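PDB 3TR4: inorganic pyrophosphatase, which probably catalyses the magnesium-dependent hydrolysis of inorganic pyrophosphate to two phosphate ions, working as a homohexamer. Local coordinates for residues 134-139 with 155-160; 19-24 with 73-78. All coordinates share one frame; numbering follows the deposited sequence.

Interaction 1 of 2, residues 134-139 with 155-160; sequences DAISHF and KGWEDK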
ATOM      1  N   ASP B 134     -23.029  10.412   8.309  1.00 31.43           N
ATOM      2  CA  ASP B 134     -23.716  10.465   7.023  1.00 33.86           C
ATOM      3  C   ASP B 134     -23.014   9.580   5.999  1.00 32.79           C
ATOM      4  O   ASP B 134     -23.662   8.876   5.225  1.00 35.84           O
ATOM      5  CB  ASP B 134     -23.819  11.900   6.507  1.00 38.72           C
ATOM      6  CG  ASP B 134     -24.823  12.729   7.287  1.00 47.72           C
ATOM      7  OD1 ASP B 134     -25.637  12.140   8.030  1.00 45.51           O
ATOM      8  OD2 ASP B 134     -24.804  13.970   7.151  1.00 55.16           O
ATOM      9  N   ALA B 135     -21.686   9.619   6.004  1.00 31.45           N
ATOM     10  CA  ALA B 135     -20.892   8.770   5.124  1.00 33.01           C
ATOM     11  C   ALA B 135     -21.133   7.294   5.425  1.00 27.15           C
ATOM     12  O   ALA B 135     -21.223   6.473   4.513  1.00 32.16           O
ATOM     13  CB  ALA B 135     -19.412   9.106   5.257  1.00 34.14           C
ATOM     14  N   ILE B 136     -21.233   6.959   6.708  1.00 26.41           N
ATOM     15  CA  ILE B 136     -21.458   5.578   7.114  1.00 26.24           C
ATOM     16  C   ILE B 136     -22.840   5.094   6.691  1.00 27.62           C
ATOM     17  O   ILE B 136     -22.972   4.009   6.125  1.00 26.58           O
ATOM     18  CB  ILE B 136     -21.281   5.392   8.630  1.00 23.35           C
ATOM     19  CG1 ILE B 136     -19.819   5.628   9.019  1.00 25.03           C
ATOM     20  CG2 ILE B 136     -21.732   3.994   9.053  1.00 23.13           C
ATOM     21  CD1 ILE B 136     -19.577   5.647  10.509  1.00 30.23           C
ATOM     22  N   SER B 137     -23.863   5.900   6.965  1.00 26.50           N
ATOM     23  CA  SER B 137     -25.232   5.561   6.583  1.00 31.27           C
ATOM     24  C   SER B 137     -25.358   5.421   5.073  1.00 30.09           C
ATOM     25  O   SER B 137     -25.976   4.482   4.574  1.00 31.35           O
ATOM     26  CB  SER B 137     -26.208   6.625   7.080  1.00 35.15           C
ATOM     27  OG  SER B 137     -26.062   6.825   8.474  1.00 44.62           O
ATOM     28  N   HIS B 138     -24.768   6.365   4.350  1.00 30.59           N
ATOM     29  CA  HIS B 138     -24.778   6.330   2.894  1.00 31.70           C
ATOM     30  C   HIS B 138     -24.176   5.027   2.380  1.00 31.99           C
ATOM     31  O   HIS B 138     -24.746   4.374   1.504  1.00 29.82           O
ATOM     32  CB  HIS B 138     -24.010   7.523   2.327  1.00 30.48           C
ATOM     33  CG  HIS B 138     -23.939   7.538   0.833  1.00 32.19           C
ATOM     34  ND1 HIS B 138     -22.786   7.240   0.141  1.00 36.68           N
ATOM     35  CD2 HIS B 138     -24.881   7.809  -0.101  1.00 30.78           C
ATOM     36  CE1 HIS B 138     -23.016   7.333  -1.157  1.00 34.45           C
ATOM     37  NE2 HIS B 138     -24.281   7.676  -1.330  1.00 33.10           N
ATOM     38  N   PHE B 139     -23.024   4.647   2.929  1.00 26.26           N
ATOM     39  CA  PHE B 139     -22.378   3.400   2.534  1.00 27.10           C
ATOM     40  C   PHE B 139     -23.301   2.190   2.676  1.00 24.08           C
ATOM     41  O   PHE B 139     -23.429   1.388   1.755  1.00 24.82           O
ATOM     42  CB  PHE B 139     -21.090   3.156   3.327  1.00 27.07           C
ATOM     43  CG  PHE B 139     -20.446   1.824   3.029  1.00 27.83           C
ATOM     44  CD1 PHE B 139     -20.722   0.717   3.812  1.00 24.20           C
ATOM     45  CD2 PHE B 139     -19.581   1.679   1.954  1.00 26.99           C
ATOM     46  CE1 PHE B 139     -20.142  -0.512   3.538  1.00 29.01           C
ATOM     47  CE2 PHE B 139     -18.996   0.456   1.672  1.00 29.87           C
ATOM     48  CZ  PHE B 139     -19.278  -0.645   2.467  1.00 29.00           C
ATOM     49  N   LYS B 155     -32.476   3.165   8.592  1.00 28.39           N
ATOM     50  CA  LYS B 155     -33.578   3.895   9.205  1.00 28.29           C
ATOM     51  C   LYS B 155     -33.105   5.128   9.978  1.00 37.23           C
ATOM     52  O   LYS B 155     -33.775   6.164   9.985  1.00 32.93           O
ATOM     53  CB  LYS B 155     -34.366   2.970  10.132  1.00 32.40           C
ATOM     54  CG  LYS B 155     -34.819   1.674   9.476  1.00 35.89           C
ATOM     55  CD  LYS B 155     -35.706   1.946   8.273  1.00 42.17           C
ATOM     56  CE  LYS B 155     -36.126   0.651   7.590  1.00 48.79           C
ATOM     57  NZ  LYS B 155     -36.932  -0.225   8.484  1.00 48.18           N
ATOM     58  N   GLY B 156     -31.953   5.016  10.631  1.00 34.83           N
ATOM     59  CA  GLY B 156     -31.423   6.116  11.415  1.00 34.86           C
ATOM     60  C   GLY B 156     -30.483   5.656  12.511  1.00 38.00           C
ATOM     61  O   GLY B 156     -30.179   4.469  12.627  1.00 40.53           O
ATOM     62  N   TRP B 157     -30.016   6.605  13.313  1.00 32.61           N
ATOM     63  CA  TRP B 157     -29.143   6.300  14.440  1.00 31.52           C
ATOM     64  C   TRP B 157     -29.904   6.370  15.761  1.00 35.55           C
ATOM     65  O   TRP B 157     -30.667   7.307  15.995  1.00 31.94           O
ATOM     66  CB  TRP B 157     -27.973   7.283  14.479  1.00 36.43           C
ATOM     67  CG  TRP B 157     -27.090   7.199  13.278  1.00 35.80           C
ATOM     68  CD1 TRP B 157     -27.202   7.920  12.126  1.00 37.11           C
ATOM     69  CD2 TRP B 157     -25.956   6.345  13.110  1.00 31.54           C
ATOM     70  NE1 TRP B 157     -26.208   7.564  11.251  1.00 39.78           N
ATOM     71  CE2 TRP B 157     -25.429   6.600  11.831  1.00 35.36           C
ATOM     72  CE3 TRP B 157     -25.336   5.390  13.919  1.00 29.32           C
ATOM     73  CZ2 TRP B 157     -24.310   5.934  11.340  1.00 36.06           C
ATOM     74  CZ3 TRP B 157     -24.227   4.731  13.433  1.00 33.71           C
ATOM     75  CH2 TRP B 157     -23.723   5.005  12.153  1.00 38.41           C
ATOM     76  N   GLU B 158     -29.695   5.376  16.620  1.00 30.65           N
ATOM     77  CA  GLU B 158     -30.248   5.400  17.971  1.00 35.78           C
ATOM     78  C   GLU B 158     -29.115   5.487  18.989  1.00 31.08           C
ATOM     79  O   GLU B 158     -27.950   5.297  18.646  1.00 28.28           O
ATOM     80  CB  GLU B 158     -31.108   4.164  18.237  1.00 43.08           C
ATOM     81  CG  GLU B 158     -32.287   3.996  17.291  1.00 60.06           C
ATOM     82  CD  GLU B 158     -33.411   4.978  17.563  1.00 79.64           C
ATOM     83  OE1 GLU B 158     -34.521   4.526  17.916  1.00 87.06           O
ATOM     84  OE2 GLU B 158     -33.189   6.199  17.416  1.00 86.21           O
ATOM     85  N   ASP B 159     -29.465   5.753  20.242  1.00 31.09           N
ATOM     86  CA  ASP B 159     -28.470   6.070  21.264  1.00 38.45           C
ATOM     87  C   ASP B 159     -27.860   4.852  21.959  1.00 41.60           C
ATOM     88  O   ASP B 159     -28.221   3.704  21.681  1.00 33.51           O
ATOM     89  CB  ASP B 159     -29.054   7.040  22.299  1.00 43.22           C
ATOM     90  CG  ASP B 159     -30.263   6.470  23.026  1.00 52.15           C
ATOM     91  OD1 ASP B 159     -30.323   5.237  23.226  1.00 52.49           O
ATOM     92  OD2 ASP B 159     -31.155   7.260  23.403  1.00 58.64           O
ATOM     93  N   LYS B 160     -26.928   5.127  22.868  1.00 30.62           N
ATOM     94  CA  LYS B 160     -26.197   4.090  23.589  1.00 34.32           C
ATOM     95  C   LYS B 160     -27.125   3.124  24.325  1.00 34.09           C
ATOM     96  O   LYS B 160     -26.875   1.921  24.360  1.00 34.15           O
ATOM     97  CB  LYS B 160     -25.211   4.738  24.565  1.00 37.97           C
ATOM     98  CG  LYS B 160     -24.301   3.778  25.320  1.00 36.32           C
ATOM     99  CD  LYS B 160     -23.384   4.567  26.252  1.00 45.48           C
ATOM    100  CE  LYS B 160     -22.683   3.673  27.261  1.00 52.39           C
ATOM    101  NZ  LYS B 160     -21.829   2.656  26.590  1.00 59.00           N
TER

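Interaction 2 of 2, residues 19-24 with 73-78; sequences VIIEIP and VLVLTP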
ATOM      1  N   VAL B  19     -14.936  -7.691  20.136  1.00 22.61           N
ATOM      2  CA  VAL B  19     -15.274  -7.672  18.723  1.00 22.77           C
ATOM      3  C   VAL B  19     -14.168  -8.350  17.935  1.00 28.19           C
ATOM      4  O   VAL B  19     -12.984  -8.078  18.144  1.00 26.13           O
ATOM      5  CB  VAL B  19     -15.472  -6.236  18.203  1.00 25.52           C
ATOM      6  CG1 VAL B  19     -15.554  -6.226  16.686  1.00 24.85           C
ATOM      7  CG2 VAL B  19     -16.732  -5.623  18.812  1.00 30.10           C
ATOM      8  N   ILE B  20     -14.556  -9.256  17.048  1.00 24.52           N
ATOM      9  CA  ILE B  20     -13.613  -9.841  16.111  1.00 25.46           C
ATOM     10  C   ILE B  20     -13.760  -9.118  14.780  1.00 22.62           C
ATOM     11  O   ILE B  20     -14.834  -9.108  14.179  1.00 21.57           O
ATOM     12  CB  ILE B  20     -13.844 -11.351  15.932  1.00 23.27           C
ATOM     13  CG1 ILE B  20     -13.533 -12.088  17.239  1.00 25.07           C
ATOM     14  CG2 ILE B  20     -12.975 -11.883  14.801  1.00 26.10           C
ATOM     15  CD1 ILE B  20     -13.871 -13.569  17.220  1.00 33.02           C
ATOM     16  N   ILE B  21     -12.680  -8.491  14.335  1.00 21.87           N
ATOM     17  CA  ILE B  21     -12.720  -7.689  13.122  1.00 21.09           C
ATOM     18  C   ILE B  21     -12.693  -8.585  11.887  1.00 24.13           C
ATOM     19  O   ILE B  21     -11.913  -9.531  11.815  1.00 28.92           O
ATOM     20  CB  ILE B  21     -11.554  -6.687  13.076  1.00 20.84           C
ATOM     21  CG1 ILE B  21     -11.683  -5.676  14.221  1.00 20.63           C
ATOM     22  CG2 ILE B  21     -11.522  -5.966  11.737  1.00 19.01           C
ATOM     23  CD1 ILE B  21     -12.929  -4.812  14.142  1.00 24.05           C
ATOM     24  N   GLU B  22     -13.559  -8.282  10.926  1.00 18.96           N
ATOM     25  CA  GLU B  22     -13.650  -9.070   9.703  1.00 23.09           C
ATOM     26  C   GLU B  22     -13.236  -8.247   8.487  1.00 24.05           C
ATOM     27  O   GLU B  22     -12.676  -8.778   7.531  1.00 26.26           O
ATOM     28  CB  GLU B  22     -15.069  -9.630   9.534  1.00 20.87           C
ATOM     29  CG  GLU B  22     -15.422 -10.724  10.542  1.00 22.46           C
ATOM     30  CD  GLU B  22     -16.880 -11.152  10.473  1.00 32.79           C
ATOM     31  OE1 GLU B  22     -17.756 -10.273  10.321  1.00 37.36           O
ATOM     32  OE2 GLU B  22     -17.150 -12.369  10.568  1.00 34.43           O
ATOM     33  N   ILE B  23     -13.502  -6.943   8.539  1.00 22.51           N
ATOM     34  CA  ILE B  23     -13.183  -6.036   7.442  1.00 20.20           C
ATOM     35  C   ILE B  23     -12.571  -4.752   7.992  1.00 21.91           C
ATOM     36  O   ILE B  23     -13.176  -4.095   8.834  1.00 25.24           O
ATOM     37  CB  ILE B  23     -14.452  -5.644   6.663  1.00 21.16           C
ATOM     38  CG1 ILE B  23     -15.236  -6.887   6.242  1.00 27.87           C
ATOM     39  CG2 ILE B  23     -14.098  -4.770   5.465  1.00 21.35           C
ATOM     40  CD1 ILE B  23     -16.587  -6.566   5.651  1.00 33.18           C
ATOM     41  N   PRO B  24     -11.377  -4.382   7.508  1.00 22.73           N
ATOM     42  CA  PRO B  24     -10.702  -3.184   8.017  1.00 22.72           C
ATOM     43  C   PRO B  24     -11.291  -1.919   7.410  1.00 24.32           C
ATOM     44  O   PRO B  24     -11.864  -1.981   6.321  1.00 18.83           O
ATOM     45  CB  PRO B  24      -9.274  -3.369   7.515  1.00 26.22           C
ATOM     46  CG  PRO B  24      -9.452  -4.078   6.212  1.00 27.18           C
ATOM     47  CD  PRO B  24     -10.632  -5.000   6.396  1.00 23.53           C
ATOM     48  N   VAL B  73     -20.970  -5.124  14.414  1.00 24.46           N
ATOM     49  CA  VAL B  73     -20.426  -3.930  15.043  1.00 24.36           C
ATOM     50  C   VAL B  73     -19.587  -3.122  14.063  1.00 24.31           C
ATOM     51  O   VAL B  73     -18.793  -3.678  13.303  1.00 27.67           O
ATOM     52  CB  VAL B  73     -19.566  -4.290  16.263  1.00 26.33           C
ATOM     53  CG1 VAL B  73     -19.018  -3.031  16.918  1.00 26.19           C
ATOM     54  CG2 VAL B  73     -20.380  -5.104  17.255  1.00 29.69           C
ATOM     55  N   LEU B  74     -19.785  -1.808  14.075  1.00 18.64           N
ATOM     56  CA  LEU B  74     -18.911  -0.888  13.363  1.00 15.77           C
ATOM     57  C   LEU B  74     -17.951  -0.285  14.381  1.00 24.97           C
ATOM     58  O   LEU B  74     -18.382   0.264  15.398  1.00 26.60           O
ATOM     59  CB  LEU B  74     -19.731   0.223  12.717  1.00 16.54           C
ATOM     60  CG  LEU B  74     -20.828  -0.250  11.764  1.00 27.16           C
ATOM     61  CD1 LEU B  74     -21.790   0.883  11.429  1.00 28.12           C
ATOM     62  CD2 LEU B  74     -20.205  -0.827  10.507  1.00 27.05           C
ATOM     63  N   VAL B  75     -16.655  -0.383  14.120  1.00 19.13           N
ATOM     64  CA  VAL B  75     -15.679   0.171  15.055  1.00 22.81           C
ATOM     65  C   VAL B  75     -14.841   1.268  14.409  1.00 23.87           C
ATOM     66  O   VAL B  75     -14.151   1.034  13.419  1.00 22.63           O
ATOM     67  CB  VAL B  75     -14.740  -0.910  15.619  1.00 24.77           C
ATOM     68  CG1 VAL B  75     -13.870  -0.321  16.721  1.00 27.41           C
ATOM     69  CG2 VAL B  75     -15.551  -2.089  16.146  1.00 24.30           C
ATOM     70  N   LEU B  76     -14.919   2.471  14.970  1.00 21.86           N
ATOM     71  CA  LEU B  76     -14.096   3.579  14.513  1.00 21.73           C
ATOM     72  C   LEU B  76     -12.765   3.555  15.245  1.00 24.16           C
ATOM     73  O   LEU B  76     -12.721   3.447  16.468  1.00 25.89           O
ATOM     74  CB  LEU B  76     -14.799   4.908  14.773  1.00 30.50           C
ATOM     75  CG  LEU B  76     -16.179   5.086  14.140  1.00 34.69           C
ATOM     76  CD1 LEU B  76     -16.797   6.401  14.588  1.00 35.67           C
ATOM     77  CD2 LEU B  76     -16.076   5.028  12.629  1.00 34.99           C
ATOM     78  N   THR B  77     -11.680   3.659  14.490  1.00 19.75           N
ATOM     79  CA  THR B  77     -10.344   3.635  15.065  1.00 21.25           C
ATOM     80  C   THR B  77      -9.460   4.631  14.330  1.00 21.89           C
ATOM     81  O   THR B  77      -9.790   5.052  13.217  1.00 21.73           O
ATOM     82  CB  THR B  77      -9.705   2.242  14.936  1.00 25.01           C
ATOM     83  OG1 THR B  77      -9.641   1.871  13.555  1.00 24.67           O
ATOM     84  CG2 THR B  77     -10.520   1.203  15.690  1.00 26.16           C
ATOM     85  N   PRO B  78      -8.334   5.014  14.950  1.00 24.74           N
ATOM     86  CA  PRO B  78      -7.357   5.919  14.337  1.00 24.42           C
ATOM     87  C   PRO B  78      -6.782   5.341  13.044  1.00 28.60           C
ATOM     88  O   PRO B  78      -6.574   6.082  12.088  1.00 26.98           O
ATOM     89  CB  PRO B  78      -6.263   6.021  15.403  1.00 27.48           C
ATOM     90  CG  PRO B  78      -6.959   5.718  16.690  1.00 28.94           C
ATOM     91  CD  PRO B  78      -7.990   4.689  16.346  1.00 27.92           C
TER

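Interaction 1 of 2, residues 134-139 with 155-160
The indole of Trp157 meets two consecutive residues of helix 130-142, Ile136 and Ser137. Ile136 arrives at the rim of the six-membered ring, close to the ring plane: its CG2 lies 3.8 Å from Trp157 CH2 and 4.0 Å from Trp157 CZ2, so the methyl abuts the edge and does not ride over a face. The two side chains cross at about a right angle. Ser137 comes to the pyrrole side obliquely, with OG 2.9 Å from Trp157 NE1. The N-H···O angle of 126° marks this hydrogen bond as weak. Ser137 OG has its stronger partner inside the helix, the carbonyl O of Leu133, to which it can give its own proton while accepting from the indole. With OG beside the backbone N (chi1 -54°), the hydroxyl can serve both partners. Trp157 is further packed by Met95 of strand 86-99 and by Leu125.

The contact joins the helix to strand 152-159, which branches off the barrel sheet of family I pyrophosphatases by pairing antiparallel with strand 86-99. Just before Trp157 the strand has a classic beta bulge, Lys155 and Gly156 both facing Lys96. Only 139 Å² is buried between the two segments, and Trp157 remains partly exposed. Across the helix from Trp157, His138 NE2 is hydrogen-bonded to Asp145 OD2 of a neighbouring subunit, and Ala135 packs on Pro48 of that same subunit.

Interaction 2 of 2, residues 19-24 with 73-78
Val19 rests one methyl on the branched end of Val73: Val19 CG2 lies 3.9 Å from Val73 CG1 and 4.0 Å from Val73 CG2, and Val73 CB is also 4.0 Å from Val19 CG2. This near-equal spacing places the methyl over the shallow face formed by the three carbons. The other methyl of Val19, CG1, is directed along its own strand, toward Ile21, and there meets Val75 CG2 at 4.2 Å, so the one valine spans both inward residues of 73-75. Val75 CG2 is in turn a bump received by two partners, for Ile21 CD1 approaches it to 4.3 Å. Those two partners touch each other, with Val19 CG1 and Ile21 CD1 3.9 Å apart, closing a triangle of methyls. The CB of Ile21 does not aim at the opposite strand; successive bends at chi1 (-64°) and chi2 (-63°) bring its CD1 there.

The strand axes approach to 8.8 Å at 80° to one another, a separation and angle that fit packing across the interior of a barrel. Strands 16-23 and 72-75 are both antiparallel neighbours of strand 56-59, and this sheet, the barrel core of family I pyrophosphatases, curls enough that their inward side chains meet with the strand directions nearly perpendicular. Val89 of strand 86-99 touches both Val19 and Val75 and adds a third wall to the apolar cluster, while Met87 packs on Ile21. Leu74 turns the other way, onto Ile136 and Phe140 of helix 130-142. Strand 72-75 begins at Asp72, a manganese ligand with Asp67 and Asp104; the Val73 side chain is about 10 Å from the metal.

Followed from the N terminus, interaction 2 comes first: residues 73-78 return to 19-24 after 48 intervening residues, which include the two-stranded sheet of 30-35 and 40-46, strand 56-59 and the metal ligands Asp67 and Asp72. Interaction 1 closes a much shorter loop, 15 residues between 134-139 and 155-160. The loops are in series and neither nest nor cross. Interaction 2 ties walls of the barrel together from within, whereas 134-139 with 155-160 fastens a helix to its outside. They nevertheless touch: Ile136 CG2 packs on Leu74 CD1 at 3.9 Å, and Ile136 CD1 lies 4.1 Å from Leu76 CD2.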